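Local structure of Zn-dependent hydrolase of metallo-beta-lactamase superfamily TM0207 (Thermotoga maritima, 1VJN) at residues M13-F18 / F23-E28; N71-V74 / A80-V83; V91-D96 / G122-V127; I169-Y174 / D187-L192. The protein is probably a zinc-dependent hydrolase of the metallo-beta-lactamase superfamily, built on the metallo-hydrolase/oxidoreductase fold. One frame throughout, in Å; residues are numbered along the deposited sequence.

Contact 1 (M13-F18 / F23-E28); sequences MKITWF and FALEME
F23 lays its ring against the five-membered ring of W17 in an offset stack. The centroids are 4.4 Å apart and the planes differ by 21°. W17 CD1 sits over one face of F23, toward its rim, and is 3.5 Å from F23 CE2. W17 reaches this place because its CG is anti to the backbone N (chi1 -173°). Its indole nitrogen bonds H20 O in the turn. I15 extends the same apolar face: CG2 meets F23 CD2, and CG1 lies 3.6 Å from L25 CD2. At the far end the two selenomethionines run side by side, with M13 SE 3.6 Å from M27 CE. V118 of the strand 116-120 packs against M13, L25 and M27.

The strands form an antiparallel beta hairpin. K14 and E26 exchange two backbone hydrogen bonds, and so do T16 and A24. K14 and E26 also lie alongside each other. K14 CE, the methylene next to the amine, packs 3.2 Å from E26 OE2. K14 NZ stays 4.3 Å from E26 OE2, too far for a salt bridge. F18 meets A24 CB with the edge of its ring, at CE2. Water 1 links T16 OG1, A24 O and E26 OE2, the last at 2.7 Å. It has too few protons to serve every acceptor around it, so these bonds may not all hold at once. Strand 202-205 pairs with the other edge of 13-18. The hairpin therefore has two unlike faces: aromatic and aliphatic groups join one to the second sheet, while the other mixes the F18-A24 contact with charge and water.

Contact 2 (N71-V74 / A80-V83); sequences NFRV and AYTV
Y81 OH gives its hydrogen bond to R77 O; P78 O is a second, weak partner that must share the same proton. Both carbonyls belong to the turn that leads into strand 79-83. They fix the far end of the phenol ring, and the ring then flanks the guanidinium of R73. The approach is loose and oblique, with R73 NH2 4.4 Å from Y81 CD2. The guanidinium has its own hydrogen bond close to home. R73 NH1 donates to V74 O over 3.3 Å with an N-H...O angle of 164°. This acceptor lies in the guanidinium plane, but the donor is tilted 34° from the carbonyl plane. The chain of R73 must fold back to make this bond, and it does so with bends at chi2 and chi3.

The contact spans the two sheets of the metallo-beta-lactamase sandwich at their margins. Strand 73-75 is the outermost strand of one sheet and 79-83 of the other, and a short connection joins them. R73 is tied by its backbone to D51 and V53, beside and within the neighbouring strand 52-54. Y81 pairs with I88 in the neighbouring strand.

The rest of the contact is aliphatic. R73 and V83 cross at about a right angle. R73 CG is 4.1 Å from V83 CG2, and R73 CB is 4.2 Å from V83 CG1. V83 also touches V52 of strand 52-54, on the first sheet. R73 is exposed and touches a neighbouring molecule in the crystal.

Contact 3 (V91-D96 / G122-V127); sequences VETFHD and GDLGHV
L124 is the first residue of 122-127 to touch the other segment, where it meets T93. Just before it comes G122-D123, consistent with the Gly-Asp motif of the metallo-beta-lactamase superfamily, where the aspartate commonly lies at the metal site. The CD1 methyl of L124 packs against T93, 3.6 Å from OG1 and 3.8 Å from CB, and the two side chains cross at about a right angle. The backbone of L124 is bonded to I152. G125 adds a water-mediated link: its N donates to water 2, which lies 3.0 Å from T93 OG1. In T93, chi1 of 60° places OG1 between the backbone N and the carbonyl carbon, where N106 ND2 of the adjoining strand and water 2 both reach it.

The segment is the loop between strand 116-120 and helix 130-136. T93 stands at the corner where strand 86-95 changes direction, so the loop packs on a bend of that strand.

H126 follows and makes the direct polar bond. NE2 donates to T93 O at 2.7 Å, almost straight at 176°, with the acceptor in the imidazole plane. L124 CD1 lies above one ring face, toward the rim. On the other nitrogen, H126 ND1 donates to V127 O, also at 2.7 Å; here the donor stands well above the carbonyl plane. Two carbonyls thus fix the ring's rotation. Q132 of helix 130-136 touches both T93 and H126.

Contact 4 (I169-Y174 / D187-L192); sequences IIPMHY and DDFLKL
F189 carries its ring anti to the backbone N (chi1 -177°), which sends it out from helix 187-190 toward the strand. I169 meets it with CG2, the branch that its chi1 of -66° places opposite the backbone N. The methyl comes in at the ring edge, in the ring plane, with CG2 3.9 Å from F189 CZ. P171 touches the same ring further along: its CB is 3.9 Å from F189 CD2. One side of the phenyl rim thus spans two strand residues, while I170 between them points away.

This is helix-on-sheet packing of the alpha-beta sandwich. Strand 168-172 runs between 141-145 and 213-216 in the large sheet, and the short helix lies against its outer side. A157 of helix 154-163 and V146 also touch F189, and F193 packs edge-to-face with it. L190 turns to V214 and V216 of the next strand. Beyond P171 the strand ends and the chain passes to H173, which lies close to D123.

No hydrogen bond crosses between the two segments. All three touching residues are buried and meet through carbon alone. The hold therefore rests on shape and the exclusion of water, and directionality plays little part.

Contacts 1, 3 and 4 are buried, while contact 2 lies at the surface, about 17 Å from the centre of the chain. Contact 1 is bonding within one sheet, strand to strand. Contact 2 instead spans the edges of the two sheets with sparse, loose touches. Contacts 3 and 4 fix a loop and a helix to the large sheet, the first by a histidine bond and water, the second by apolar groups alone. Contact 1 meets contact 4 where W17 packs on Y174 and F23 on M172. Contact 3 meets contact 4 where G122 and D123 approach M172 and H173. Contacts 2 and 4 lie on opposite sides of the chain's centre.

Contact 1 (M13-F18 / F23-E28)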
loop_
_atom_site.group_PDB
_atom_site.type_symbol
_atom_site.label_atom_id
_atom_site.label_comp_id
_atom_site.label_asym_id
_atom_site.label_seq_id
_atom_site.Cartn_x
_atom_site.Cartn_y
_atom_site.Cartn_z
HETATM N N MSE A 13 -12.651 -5.690 -6.948
HETATM C CA MSE A 13 -11.751 -4.552 -6.990
HETATM C C MSE A 13 -10.496 -4.780 -7.820
HETATM O O MSE A 13 -10.078 -5.889 -8.061
HETATM C CB MSE A 13 -11.373 -4.126 -5.574
HETATM C CG MSE A 13 -10.439 -5.044 -4.847
HETATM SE SE MSE A 13 -9.745 -4.121 -3.253
HETATM C CE MSE A 13 -8.988 -2.405 -4.088
ATOM N N LYS A 14 -9.885 -3.687 -8.232
ATOM C CA LYS A 14 -8.728 -3.745 -9.084
ATOM C C LYS A 14 -7.632 -2.860 -8.534
ATOM O O LYS A 14 -7.858 -1.698 -8.169
ATOM C CB LYS A 14 -9.072 -3.323 -10.494
ATOM C CG LYS A 14 -7.865 -3.247 -11.387
ATOM C CD LYS A 14 -8.255 -3.375 -12.858
ATOM C CE LYS A 14 -8.239 -2.081 -13.629
ATOM N NZ LYS A 14 -8.374 -2.428 -15.092
ATOM N N ILE A 15 -6.451 -3.445 -8.462
ATOM C CA ILE A 15 -5.238 -2.738 -8.020
ATOM C C ILE A 15 -4.260 -2.737 -9.163
ATOM O O ILE A 15 -4.008 -3.804 -9.759
ATOM C CB ILE A 15 -4.597 -3.441 -6.827
ATOM C CG1 ILE A 15 -5.551 -3.476 -5.611
ATOM C CG2 ILE A 15 -3.274 -2.729 -6.434
ATOM C CD1 ILE A 15 -5.333 -4.668 -4.698
ATOM N N THR A 16 -3.732 -1.553 -9.469
ATOM C CA THR A 16 -2.724 -1.358 -10.502
ATOM C C THR A 16 -1.501 -0.735 -9.879
ATOM O O THR A 16 -1.586 0.277 -9.216
ATOM C CB THR A 16 -3.241 -0.415 -11.634
ATOM O OG1 THR A 16 -4.355 -1.015 -12.304
ATOM C CG2 THR A 16 -2.199 -0.241 -12.740
ATOM N N TRP A 17 -0.354 -1.332 -10.138
ATOM C CA TRP A 17 0.888 -0.804 -9.649
ATOM C C TRP A 17 1.565 -0.004 -10.764
ATOM O O TRP A 17 1.712 -0.475 -11.872
ATOM C CB TRP A 17 1.772 -1.942 -9.164
ATOM C CG TRP A 17 2.999 -1.489 -8.481
ATOM C CD1 TRP A 17 3.154 -0.391 -7.663
ATOM C CD2 TRP A 17 4.243 -2.152 -8.501
ATOM N NE1 TRP A 17 4.437 -0.329 -7.211
ATOM C CE2 TRP A 17 5.129 -1.402 -7.720
ATOM C CE3 TRP A 17 4.718 -3.304 -9.139
ATOM C CZ2 TRP A 17 6.460 -1.783 -7.532
ATOM C CZ3 TRP A 17 6.040 -3.681 -8.950
ATOM C CH2 TRP A 17 6.890 -2.924 -8.152
ATOM N N PHE A 18 1.988 1.209 -10.435
ATOM C CA PHE A 18 2.709 2.090 -11.357
ATOM C C PHE A 18 4.193 2.236 -10.994
ATOM O O PHE A 18 4.941 2.957 -11.664
ATOM C CB PHE A 18 2.037 3.462 -11.354
ATOM C CG PHE A 18 0.700 3.446 -11.989
ATOM C CD1 PHE A 18 0.585 3.412 -13.350
ATOM C CD2 PHE A 18 -0.444 3.420 -11.219
ATOM C CE1 PHE A 18 -0.634 3.394 -13.939
ATOM C CE2 PHE A 18 -1.672 3.389 -11.812
ATOM C CZ PHE A 18 -1.769 3.383 -13.162
ATOM N N PHE A 23 0.012 3.111 -6.471
ATOM C CA PHE A 23 -1.020 2.199 -6.893
ATOM C C PHE A 23 -2.322 2.932 -7.185
ATOM O O PHE A 23 -2.654 3.911 -6.502
ATOM C CB PHE A 23 -1.330 1.244 -5.741
ATOM C CG PHE A 23 -0.178 0.381 -5.325
ATOM C CD1 PHE A 23 0.797 0.871 -4.464
ATOM C CD2 PHE A 23 -0.101 -0.925 -5.744
ATOM C CE1 PHE A 23 1.866 0.082 -4.074
ATOM C CE2 PHE A 23 0.961 -1.724 -5.342
ATOM C CZ PHE A 23 1.942 -1.219 -4.508
ATOM N N ALA A 24 -3.048 2.465 -8.185
ATOM C CA ALA A 24 -4.455 2.859 -8.360
ATOM C C ALA A 24 -5.283 1.710 -7.839
ATOM O O ALA A 24 -5.095 0.544 -8.259
ATOM C CB ALA A 24 -4.816 3.188 -9.826
ATOM N N LEU A 25 -6.157 2.038 -6.885
ATOM C CA LEU A 25 -7.191 1.129 -6.357
ATOM C C LEU A 25 -8.549 1.516 -6.887
ATOM O O LEU A 25 -8.996 2.649 -6.707
ATOM C CB LEU A 25 -7.249 1.196 -4.819
ATOM C CG LEU A 25 -5.929 1.153 -4.091
ATOM C CD1 LEU A 25 -6.156 1.398 -2.595
ATOM C CD2 LEU A 25 -5.258 -0.170 -4.336
ATOM N N GLU A 26 -9.223 0.582 -7.523
ATOM C CA GLU A 26 -10.586 0.792 -7.957
ATOM C C GLU A 26 -11.581 -0.045 -7.150
ATOM O O GLU A 26 -11.477 -1.270 -7.072
ATOM C CB GLU A 26 -10.718 0.480 -9.422
ATOM C CG GLU A 26 -9.835 1.352 -10.278
ATOM C CD GLU A 26 -9.729 0.862 -11.710
ATOM O OE1 GLU A 26 -10.782 0.592 -12.345
ATOM O OE2 GLU A 26 -8.589 0.761 -12.204
HETATM N N MSE A 27 -12.532 0.647 -6.545
HETATM C CA MSE A 27 -13.559 0.053 -5.714
HETATM C C MSE A 27 -14.739 1.032 -5.652
HETATM O O MSE A 27 -14.540 2.226 -5.451
HETATM C CB MSE A 27 -13.019 -0.237 -4.300
HETATM C CG MSE A 27 -12.230 0.918 -3.644
HETATM SE SE MSE A 27 -11.603 0.593 -1.728
HETATM C CE MSE A 27 -11.532 -1.463 -1.656
ATOM N N GLU A 28 -15.953 0.518 -5.852
ATOM C CA GLU A 28 -17.190 1.309 -5.746
ATOM C C GLU A 28 -17.373 2.297 -6.901
ATOM O O GLU A 28 -17.973 3.343 -6.698
ATOM C CB GLU A 28 -17.233 2.106 -4.428
ATOM C CG GLU A 28 -16.806 1.348 -3.175
ATOM C CD GLU A 28 -17.881 0.414 -2.661
ATOM O OE1 GLU A 28 -19.046 0.501 -3.125
ATOM O OE2 GLU A 28 -17.547 -0.414 -1.789
HETATM O O HOH W 1 -6.582 -0.282 -10.706
#

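Contact 2 (N71-V74 / A80-V83)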
loop_
_atom_site.group_PDB
_atom_site.type_symbol
_atom_site.label_atom_id
_atom_site.label_comp_id
_atom_site.label_asym_id
_atom_site.label_seq_id
_atom_site.Cartn_x
_atom_site.Cartn_y
_atom_site.Cartn_z
ATOM N N ASN A 71 -10.838 15.350 -10.604
ATOM C CA ASN A 71 -11.066 16.415 -9.639
ATOM C C ASN A 71 -11.029 15.753 -8.284
ATOM O O ASN A 71 -12.053 15.521 -7.658
ATOM C CB ASN A 71 -12.418 17.025 -9.924
ATOM C CG ASN A 71 -12.473 17.664 -11.284
ATOM O OD1 ASN A 71 -11.500 18.240 -11.713
ATOM N ND2 ASN A 71 -13.612 17.581 -11.961
ATOM N N PHE A 72 -9.833 15.440 -7.821
ATOM C CA PHE A 72 -9.696 14.576 -6.657
ATOM C C PHE A 72 -9.564 15.320 -5.343
ATOM O O PHE A 72 -9.271 16.500 -5.299
ATOM C CB PHE A 72 -8.523 13.610 -6.839
ATOM C CG PHE A 72 -7.276 14.260 -7.358
ATOM C CD1 PHE A 72 -6.433 14.952 -6.508
ATOM C CD2 PHE A 72 -6.949 14.180 -8.691
ATOM C CE1 PHE A 72 -5.278 15.563 -7.007
ATOM C CE2 PHE A 72 -5.815 14.797 -9.192
ATOM C CZ PHE A 72 -4.964 15.455 -8.355
ATOM N N ARG A 73 -9.847 14.597 -4.274
ATOM C CA ARG A 73 -9.562 15.010 -2.927
ATOM C C ARG A 73 -8.158 14.501 -2.577
ATOM O O ARG A 73 -7.871 13.310 -2.707
ATOM C CB ARG A 73 -10.586 14.395 -1.979
ATOM C CG ARG A 73 -10.289 14.529 -0.513
ATOM C CD ARG A 73 -10.009 15.915 -0.102
ATOM N NE ARG A 73 -10.772 16.250 1.099
ATOM C CZ ARG A 73 -10.268 16.350 2.312
ATOM N NH1 ARG A 73 -8.959 16.167 2.542
ATOM N NH2 ARG A 73 -11.074 16.689 3.297
ATOM N N VAL A 74 -7.269 15.409 -2.172
ATOM C CA VAL A 74 -5.928 15.021 -1.739
ATOM C C VAL A 74 -6.032 14.804 -0.236
ATOM O O VAL A 74 -6.497 15.696 0.433
ATOM C CB VAL A 74 -4.924 16.139 -1.958
ATOM C CG1 VAL A 74 -3.527 15.721 -1.365
ATOM C CG2 VAL A 74 -4.823 16.445 -3.415
ATOM N N ALA A 80 -10.193 10.452 9.833
ATOM C CA ALA A 80 -11.216 9.620 9.247
ATOM C C ALA A 80 -11.961 10.419 8.201
ATOM O O ALA A 80 -12.420 11.514 8.466
ATOM C CB ALA A 80 -12.164 9.139 10.319
ATOM N N TYR A 81 -12.066 9.866 7.009
ATOM C CA TYR A 81 -12.659 10.560 5.907
ATOM C C TYR A 81 -13.595 9.632 5.160
ATOM O O TYR A 81 -13.481 8.406 5.192
ATOM C CB TYR A 81 -11.584 11.023 4.929
ATOM C CG TYR A 81 -10.397 11.687 5.574
ATOM C CD1 TYR A 81 -9.330 10.938 6.090
ATOM C CD2 TYR A 81 -10.327 13.075 5.649
ATOM C CE1 TYR A 81 -8.238 11.581 6.668
ATOM C CE2 TYR A 81 -9.251 13.708 6.221
ATOM C CZ TYR A 81 -8.211 12.965 6.724
ATOM O OH TYR A 81 -7.156 13.637 7.262
ATOM N N THR A 82 -14.510 10.247 4.442
ATOM C CA THR A 82 -15.430 9.522 3.628
ATOM C C THR A 82 -15.482 10.301 2.338
ATOM O O THR A 82 -15.885 11.462 2.301
ATOM C CB THR A 82 -16.781 9.457 4.330
ATOM O OG1 THR A 82 -16.718 8.447 5.336
ATOM C CG2 THR A 82 -17.885 8.967 3.383
ATOM N N VAL A 83 -15.019 9.675 1.281
ATOM C CA VAL A 83 -14.918 10.369 0.041
ATOM C C VAL A 83 -15.560 9.475 -0.975
ATOM O O VAL A 83 -15.040 8.396 -1.270
ATOM C CB VAL A 83 -13.449 10.692 -0.308
ATOM C CG1 VAL A 83 -13.368 11.311 -1.700
ATOM C CG2 VAL A 83 -12.838 11.634 0.738
#

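Contact 3 (V91-D96 / G122-V127)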
loop_
_atom_site.group_PDB
_atom_site.type_symbol
_atom_site.label_atom_id
_atom_site.label_comp_id
_atom_site.label_asym_id
_atom_site.label_seq_id
_atom_site.Cartn_x
_atom_site.Cartn_y
_atom_site.Cartn_z
ATOM N N VAL A 91 -3.434 7.001 9.563
ATOM C CA VAL A 91 -2.868 6.703 10.913
ATOM C C VAL A 91 -1.404 7.072 10.851
ATOM O O VAL A 91 -0.708 6.564 10.016
ATOM C CB VAL A 91 -3.064 5.195 11.272
ATOM C CG1 VAL A 91 -2.361 4.800 12.531
ATOM C CG2 VAL A 91 -4.523 4.871 11.369
ATOM N N GLU A 92 -0.966 8.021 11.673
ATOM C CA GLU A 92 0.419 8.452 11.668
ATOM C C GLU A 92 1.218 7.418 12.450
ATOM O O GLU A 92 0.780 6.970 13.527
ATOM C CB GLU A 92 0.554 9.822 12.334
ATOM C CG GLU A 92 1.780 10.646 11.954
ATOM C CD GLU A 92 1.506 12.149 12.165
ATOM O OE1 GLU A 92 1.046 12.544 13.280
ATOM O OE2 GLU A 92 1.719 12.945 11.216
ATOM N N THR A 93 2.334 6.995 11.874
ATOM C CA THR A 93 3.221 6.039 12.521
ATOM C C THR A 93 4.553 6.649 12.892
ATOM O O THR A 93 5.363 6.026 13.602
ATOM C CB THR A 93 3.478 4.815 11.659
ATOM O OG1 THR A 93 4.084 5.133 10.391
ATOM C CG2 THR A 93 2.231 4.115 11.347
ATOM N N PHE A 94 4.801 7.833 12.348
ATOM C CA PHE A 94 5.951 8.582 12.665
ATOM C C PHE A 94 5.640 10.058 12.456
ATOM O O PHE A 94 4.934 10.433 11.489
ATOM C CB PHE A 94 7.111 8.218 11.756
ATOM C CG PHE A 94 8.318 9.056 12.020
ATOM C CD1 PHE A 94 8.973 8.941 13.237
ATOM C CD2 PHE A 94 8.750 10.014 11.099
ATOM C CE1 PHE A 94 10.081 9.750 13.534
ATOM C CE2 PHE A 94 9.857 10.827 11.377
ATOM C CZ PHE A 94 10.521 10.698 12.604
ATOM N N HIS A 95 6.182 10.878 13.340
ATOM C CA HIS A 95 6.225 12.330 13.152
ATOM C C HIS A 95 7.261 12.912 14.129
ATOM O O HIS A 95 7.107 12.732 15.333
ATOM C CB HIS A 95 4.849 12.948 13.396
ATOM C CG HIS A 95 4.794 14.433 13.177
ATOM N ND1 HIS A 95 5.542 15.327 13.917
ATOM C CD2 HIS A 95 4.047 15.182 12.327
ATOM C CE1 HIS A 95 5.275 16.559 13.517
ATOM N NE2 HIS A 95 4.372 16.497 12.552
ATOM N N ASP A 96 8.296 13.593 13.610
ATOM C CA ASP A 96 9.456 14.037 14.416
ATOM C C ASP A 96 9.178 15.274 15.277
ATOM O O ASP A 96 8.348 16.111 14.924
ATOM C CB ASP A 96 10.663 14.325 13.519
ATOM N N GLY A 122 2.904 2.878 3.517
ATOM C CA GLY A 122 3.809 3.989 3.278
ATOM C C GLY A 122 5.251 3.472 3.374
ATOM O O GLY A 122 5.563 2.409 2.884
ATOM N N ASP A 123 6.110 4.246 4.037
ATOM C CA ASP A 123 7.513 3.926 4.257
ATOM C C ASP A 123 7.722 3.518 5.709
ATOM O O ASP A 123 8.672 3.906 6.352
ATOM C CB ASP A 123 8.303 5.172 3.924
ATOM C CG ASP A 123 8.187 5.529 2.444
ATOM O OD1 ASP A 123 8.343 4.625 1.609
ATOM O OD2 ASP A 123 7.910 6.650 2.016
ATOM N N LEU A 124 6.849 2.662 6.202
ATOM C CA LEU A 124 6.817 2.267 7.599
ATOM C C LEU A 124 8.178 1.808 8.001
ATOM O O LEU A 124 8.750 0.935 7.329
ATOM C CB LEU A 124 5.824 1.147 7.815
ATOM C CG LEU A 124 5.699 0.631 9.263
ATOM C CD1 LEU A 124 5.101 1.676 10.172
ATOM C CD2 LEU A 124 4.834 -0.576 9.257
ATOM N N GLY A 125 8.652 2.387 9.113
ATOM C CA GLY A 125 10.029 2.257 9.557
ATOM C C GLY A 125 10.205 1.376 10.750
ATOM O O GLY A 125 11.349 1.105 11.154
ATOM N N HIS A 126 9.107 0.965 11.379
ATOM C CA HIS A 126 9.216 0.184 12.634
ATOM C C HIS A 126 7.981 -0.714 12.639
ATOM O O HIS A 126 7.007 -0.464 11.940
ATOM C CB HIS A 126 9.207 1.084 13.905
ATOM C CG HIS A 126 7.988 1.964 13.982
ATOM N ND1 HIS A 126 6.744 1.485 14.327
ATOM C CD2 HIS A 126 7.801 3.265 13.644
ATOM C CE1 HIS A 126 5.854 2.459 14.253
ATOM N NE2 HIS A 126 6.473 3.555 13.853
ATOM N N VAL A 127 8.041 -1.794 13.375
ATOM C CA VAL A 127 6.868 -2.670 13.512
ATOM C C VAL A 127 5.761 -1.830 14.141
ATOM O O VAL A 127 6.041 -1.072 15.048
ATOM C CB VAL A 127 7.220 -3.873 14.401
ATOM C CG1 VAL A 127 5.968 -4.663 14.817
ATOM C CG2 VAL A 127 8.244 -4.784 13.672
HETATM O O HOH W 2 7.034 4.908 10.479
#

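Contact 4 (I169-Y174 / D187-L192)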
loop_
_atom_site.group_PDB
_atom_site.type_symbol
_atom_site.label_atom_id
_atom_site.label_comp_id
_atom_site.label_asym_id
_atom_site.label_seq_id
_atom_site.Cartn_x
_atom_site.Cartn_y
_atom_site.Cartn_z
ATOM N N ILE A 169 -0.983 -10.154 0.542
ATOM C CA ILE A 169 0.148 -9.322 0.907
ATOM C C ILE A 169 0.964 -8.916 -0.336
ATOM O O ILE A 169 1.475 -9.790 -1.058
ATOM C CB ILE A 169 1.072 -10.085 1.879
ATOM C CG1 ILE A 169 0.387 -10.355 3.224
ATOM C CG2 ILE A 169 2.309 -9.272 2.092
ATOM C CD1 ILE A 169 1.062 -11.449 4.076
ATOM N N ILE A 170 1.122 -7.611 -0.573
ATOM C CA ILE A 170 1.877 -7.171 -1.710
ATOM C C ILE A 170 3.088 -6.400 -1.203
ATOM O O ILE A 170 2.926 -5.319 -0.613
ATOM C CB ILE A 170 1.003 -6.313 -2.662
ATOM C CG1 ILE A 170 -0.208 -7.110 -3.195
ATOM C CG2 ILE A 170 1.831 -5.744 -3.800
ATOM C CD1 ILE A 170 -1.385 -6.276 -3.670
ATOM N N PRO A 171 4.300 -6.953 -1.394
ATOM C CA PRO A 171 5.529 -6.233 -0.966
ATOM C C PRO A 171 5.848 -5.033 -1.888
ATOM O O PRO A 171 5.491 -5.016 -3.093
ATOM C CB PRO A 171 6.644 -7.287 -1.106
ATOM C CG PRO A 171 6.126 -8.263 -2.192
ATOM C CD PRO A 171 4.604 -8.274 -2.026
HETATM N N MSE A 172 6.529 -4.045 -1.350
HETATM C CA MSE A 172 7.016 -2.960 -2.190
HETATM C C MSE A 172 8.302 -2.486 -1.564
HETATM O O MSE A 172 8.698 -3.018 -0.530
HETATM C CB MSE A 172 6.004 -1.821 -2.282
HETATM C CG MSE A 172 5.554 -1.317 -0.933
HETATM SE SE MSE A 172 4.043 0.009 -1.009
HETATM C CE MSE A 172 3.958 0.336 0.938
ATOM N N HIS A 173 8.952 -1.520 -2.216
ATOM C CA HIS A 173 10.121 -0.823 -1.651
ATOM C C HIS A 173 11.287 -1.817 -1.503
ATOM O O HIS A 173 11.861 -1.918 -0.428
ATOM C CB HIS A 173 9.846 -0.219 -0.243
ATOM C CG HIS A 173 9.073 1.059 -0.235
ATOM N ND1 HIS A 173 7.811 1.161 0.328
ATOM C CD2 HIS A 173 9.398 2.304 -0.650
ATOM C CE1 HIS A 173 7.383 2.406 0.227
ATOM N NE2 HIS A 173 8.321 3.117 -0.376
ATOM N N TYR A 174 11.598 -2.570 -2.561
ATOM C CA TYR A 174 12.685 -3.535 -2.560
ATOM C C TYR A 174 13.618 -3.247 -3.739
ATOM O O TYR A 174 13.332 -2.324 -4.499
ATOM C CB TYR A 174 12.122 -4.974 -2.616
ATOM C CG TYR A 174 11.042 -5.214 -3.620
ATOM C CD1 TYR A 174 11.356 -5.450 -4.922
ATOM C CD2 TYR A 174 9.695 -5.287 -3.242
ATOM C CE1 TYR A 174 10.393 -5.682 -5.856
ATOM C CE2 TYR A 174 8.721 -5.577 -4.165
ATOM C CZ TYR A 174 9.085 -5.760 -5.486
ATOM O OH TYR A 174 8.159 -6.007 -6.468
ATOM N N ASP A 187 13.080 -11.380 -2.834
ATOM C CA ASP A 187 13.292 -12.798 -2.517
ATOM C C ASP A 187 13.535 -13.054 -1.023
ATOM O O ASP A 187 13.178 -14.120 -0.525
ATOM C CB ASP A 187 14.466 -13.358 -3.322
ATOM C CG ASP A 187 14.155 -13.510 -4.828
ATOM O OD1 ASP A 187 13.008 -13.232 -5.291
ATOM O OD2 ASP A 187 15.035 -13.917 -5.633
ATOM N N ASP A 188 14.124 -12.081 -0.301
ATOM C CA ASP A 188 14.333 -12.229 1.152
ATOM C C ASP A 188 13.037 -12.253 1.939
ATOM O O ASP A 188 12.944 -12.840 2.990
ATOM C CB ASP A 188 15.184 -11.078 1.703
ATOM C CG ASP A 188 16.632 -11.170 1.286
ATOM O OD1 ASP A 188 16.985 -12.026 0.441
ATOM O OD2 ASP A 188 17.501 -10.409 1.747
ATOM N N PHE A 189 12.034 -11.564 1.459
ATOM C CA PHE A 189 10.709 -11.644 2.053
ATOM C C PHE A 189 10.007 -12.927 1.625
ATOM O O PHE A 189 9.402 -13.634 2.442
ATOM C CB PHE A 189 9.962 -10.408 1.624
ATOM C CG PHE A 189 8.588 -10.275 2.183
ATOM C CD1 PHE A 189 8.383 -10.104 3.534
ATOM C CD2 PHE A 189 7.477 -10.245 1.319
ATOM C CE1 PHE A 189 7.122 -9.941 4.034
ATOM C CE2 PHE A 189 6.206 -10.095 1.823
ATOM C CZ PHE A 189 6.019 -9.931 3.170
ATOM N N LEU A 190 10.095 -13.269 0.347
ATOM C CA LEU A 190 9.373 -14.452 -0.173
ATOM C C LEU A 190 9.770 -15.761 0.508
ATOM O O LEU A 190 8.945 -16.659 0.678
ATOM C CB LEU A 190 9.570 -14.603 -1.690
ATOM C CG LEU A 190 9.157 -13.398 -2.526
ATOM C CD1 LEU A 190 9.363 -13.662 -4.031
ATOM C CD2 LEU A 190 7.726 -13.001 -2.241
ATOM N N LYS A 191 11.041 -15.889 0.865
ATOM C CA LYS A 191 11.516 -17.084 1.542
ATOM C C LYS A 191 10.853 -17.332 2.918
ATOM O O LYS A 191 10.965 -18.414 3.469
ATOM C CB LYS A 191 13.051 -17.099 1.654
ATOM C CG LYS A 191 13.670 -15.899 2.357
ATOM C CD LYS A 191 14.802 -16.269 3.329
ATOM C CE LYS A 191 15.955 -17.035 2.679
ATOM N NZ LYS A 191 16.845 -17.689 3.727
ATOM N N LEU A 192 10.113 -16.359 3.440
ATOM C CA LEU A 192 9.493 -16.494 4.749
ATOM C C LEU A 192 8.108 -17.096 4.683
ATOM O O LEU A 192 7.475 -17.312 5.718
ATOM C CB LEU A 192 9.435 -15.115 5.419
ATOM C CG LEU A 192 10.795 -14.424 5.620
ATOM C CD1 LEU A 192 10.577 -12.992 6.171
ATOM C CD2 LEU A 192 11.747 -15.245 6.529
#